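Local coordinates for protein galactose mutarotase related enzyme (Lactobacillus acidophilus, PDB 3DCD) that probably binds carbohydrate and may act as an isomerase, like the aldose 1-epimerases (galactose mutarotases) to whose family it belongs, at residues S90-K96 against F109-Y115. Numbering follows the deposited sequence.
Sequences SITFLLK and FEFRVNY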
# COMPACT_ATOMS: atom_id res chain seq x y z
N SER A 90 14.18 -5.93 12.70
CA SER A 90 13.48 -6.71 11.68
C SER A 90 12.38 -7.58 12.26
O SER A 90 12.52 -8.12 13.36
CB SER A 90 14.46 -7.59 10.90
OG SER A 90 13.82 -8.17 9.77
N ILE A 91 11.30 -7.74 11.51
CA ILE A 91 10.22 -8.66 11.92
C ILE A 91 9.55 -9.21 10.67
O ILE A 91 9.38 -8.51 9.68
CB ILE A 91 9.21 -7.97 12.90
CG1 ILE A 91 8.16 -8.95 13.42
CG2 ILE A 91 8.56 -6.73 12.25
CD1 ILE A 91 7.51 -8.49 14.70
N THR A 92 9.20 -10.49 10.72
CA THR A 92 8.56 -11.13 9.58
C THR A 92 7.29 -11.77 10.11
O THR A 92 7.34 -12.54 11.05
CB THR A 92 9.47 -12.21 8.93
OG1 THR A 92 10.69 -11.60 8.49
CG2 THR A 92 8.78 -12.90 7.73
N PHE A 93 6.18 -11.40 9.49
CA PHE A 93 4.88 -11.99 9.73
C PHE A 93 4.54 -13.02 8.64
O PHE A 93 4.82 -12.82 7.45
CB PHE A 93 3.79 -10.90 9.75
CG PHE A 93 4.00 -9.86 10.83
CD1 PHE A 93 3.48 -10.06 12.10
CD2 PHE A 93 4.71 -8.69 10.55
CE1 PHE A 93 3.68 -9.10 13.12
CE2 PHE A 93 4.92 -7.73 11.54
CZ PHE A 93 4.40 -7.93 12.83
N LEU A 94 3.94 -14.12 9.07
CA LEU A 94 3.59 -15.19 8.18
C LEU A 94 2.11 -15.52 8.30
O LEU A 94 1.57 -15.70 9.40
CB LEU A 94 4.42 -16.42 8.51
CG LEU A 94 4.09 -17.76 7.86
CD1 LEU A 94 4.19 -17.75 6.35
CD2 LEU A 94 4.98 -18.88 8.48
N LEU A 95 1.47 -15.62 7.14
CA LEU A 95 0.10 -16.09 7.04
C LEU A 95 0.03 -17.24 6.03
O LEU A 95 0.52 -17.12 4.90
CB LEU A 95 -0.84 -14.95 6.61
CG LEU A 95 -2.31 -15.31 6.32
CD1 LEU A 95 -3.05 -15.73 7.62
CD2 LEU A 95 -3.04 -14.17 5.59
N LYS A 96 -0.58 -18.35 6.46
CA LYS A 96 -0.85 -19.47 5.58
C LYS A 96 -2.34 -19.54 5.31
O LYS A 96 -3.15 -18.98 6.06
CB LYS A 96 -0.39 -20.78 6.22
CG LYS A 96 1.12 -20.89 6.43
CD LYS A 96 1.49 -22.15 7.19
CE LYS A 96 2.99 -22.18 7.41
NZ LYS A 96 3.44 -23.38 8.14
N PHE A 109 -0.98 -21.29 0.18
CA PHE A 109 0.13 -20.35 0.05
C PHE A 109 0.84 -20.14 1.37
O PHE A 109 0.31 -20.48 2.44
CB PHE A 109 -0.39 -18.99 -0.46
CG PHE A 109 -1.42 -18.36 0.45
CD1 PHE A 109 -2.79 -18.57 0.24
CD2 PHE A 109 -1.03 -17.58 1.55
CE1 PHE A 109 -3.74 -18.01 1.10
CE2 PHE A 109 -1.97 -17.03 2.41
CZ PHE A 109 -3.33 -17.24 2.18
N GLU A 110 2.03 -19.54 1.29
CA GLU A 110 2.68 -18.91 2.43
C GLU A 110 2.89 -17.45 2.03
O GLU A 110 3.55 -17.17 1.04
CB GLU A 110 4.03 -19.58 2.74
CG GLU A 110 3.93 -21.02 3.23
CD GLU A 110 5.29 -21.66 3.54
OE1 GLU A 110 6.34 -21.06 3.21
OE2 GLU A 110 5.30 -22.75 4.11
N PHE A 111 2.31 -16.53 2.80
CA PHE A 111 2.45 -15.08 2.55
C PHE A 111 3.21 -14.44 3.70
O PHE A 111 2.74 -14.46 4.83
CB PHE A 111 1.07 -14.43 2.42
CG PHE A 111 1.12 -12.92 2.17
CD1 PHE A 111 2.08 -12.36 1.34
CD2 PHE A 111 0.16 -12.08 2.75
CE1 PHE A 111 2.12 -10.95 1.10
CE2 PHE A 111 0.17 -10.69 2.51
CZ PHE A 111 1.15 -10.12 1.68
N ARG A 112 4.37 -13.87 3.39
CA ARG A 112 5.22 -13.26 4.40
C ARG A 112 5.33 -11.76 4.16
O ARG A 112 5.57 -11.32 3.03
CB ARG A 112 6.61 -13.90 4.40
CG ARG A 112 6.67 -15.27 5.07
CD ARG A 112 8.06 -15.90 4.90
NE ARG A 112 8.14 -17.18 5.57
CZ ARG A 112 7.76 -18.33 5.03
NH1 ARG A 112 7.28 -18.36 3.79
NH2 ARG A 112 7.86 -19.45 5.72
N VAL A 113 5.14 -10.98 5.23
CA VAL A 113 5.37 -9.55 5.21
C VAL A 113 6.51 -9.27 6.18
O VAL A 113 6.41 -9.50 7.40
CB VAL A 113 4.09 -8.72 5.60
CG1 VAL A 113 4.39 -7.23 5.52
CG2 VAL A 113 2.94 -9.06 4.66
N ASN A 114 7.62 -8.82 5.61
CA ASN A 114 8.81 -8.52 6.39
C ASN A 114 9.00 -7.02 6.44
O ASN A 114 8.90 -6.35 5.42
CB ASN A 114 10.05 -9.15 5.77
CG ASN A 114 11.34 -8.62 6.40
OD1 ASN A 114 11.72 -9.01 7.51
ND2 ASN A 114 12.01 -7.74 5.70
N TYR A 115 9.26 -6.52 7.64
CA TYR A 115 9.60 -5.12 7.85
C TYR A 115 10.99 -5.07 8.43
O TYR A 115 11.31 -5.80 9.38
CB TYR A 115 8.64 -4.48 8.85
CG TYR A 115 7.22 -4.38 8.36
CD1 TYR A 115 6.27 -5.31 8.76
CD2 TYR A 115 6.84 -3.34 7.52
CE1 TYR A 115 4.95 -5.21 8.31
CE2 TYR A 115 5.53 -3.22 7.05
CZ TYR A 115 4.59 -4.16 7.46
OH TYR A 115 3.30 -4.05 7.01
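Two neighbouring antiparallel strands, 90-96 and 109-115, pair in the large antiparallel sheet of the galactose mutarotase-like beta-supersandwich, their axes approaching to 4.5 Å, with N-to-C directions at 164°. Six backbone hydrogen bonds join three hydrogen-bonded pairs, each satisfied in both directions: I91 N to Y115 O and Y115 N to I91 O, both 2.9 Å; F93 N to V113 O, 2.8 Å, and V113 N to F93 O, 2.9 Å; L95 N to F111 O, 2.9 Å, and F111 N to L95 O, 2.8 Å. The residues of the non-hydrogen-bonded pairs, which alternate with these, turn their backbone polar groups outward: T92 and L94 bond to strand 82-87, E110 and R112 to strand 121-130, so the ladder runs on to both flanking strands. Across the pair they contribute CA-H...O contacts instead, such as R112 CA to F93 O at 3.1 Å.

I91, F93, L95, F111, V113 and Y115 share the buried face. The edge of the F93 ring meets that of Y115, CE2 to CD1 at 3.9 Å, while F111 stacks on F50 and the Y115 hydroxyl hydrogen-bonds to the A19 carbonyl. T92, L94, K96, E110, R112 and N114 form the more exposed face. There R112 has two acidic partners: its NE forms a salt bridge with E84 of strand 82-87, and its NH1 another with E110 OE1 at 2.9 Å. K96 NZ stays 4.5 Å from E110 OE2, beyond a salt bridge. L94 covers one face of the R112 guanidinium with its CD1 methyl, which also lies 3.7 Å from R112 CG.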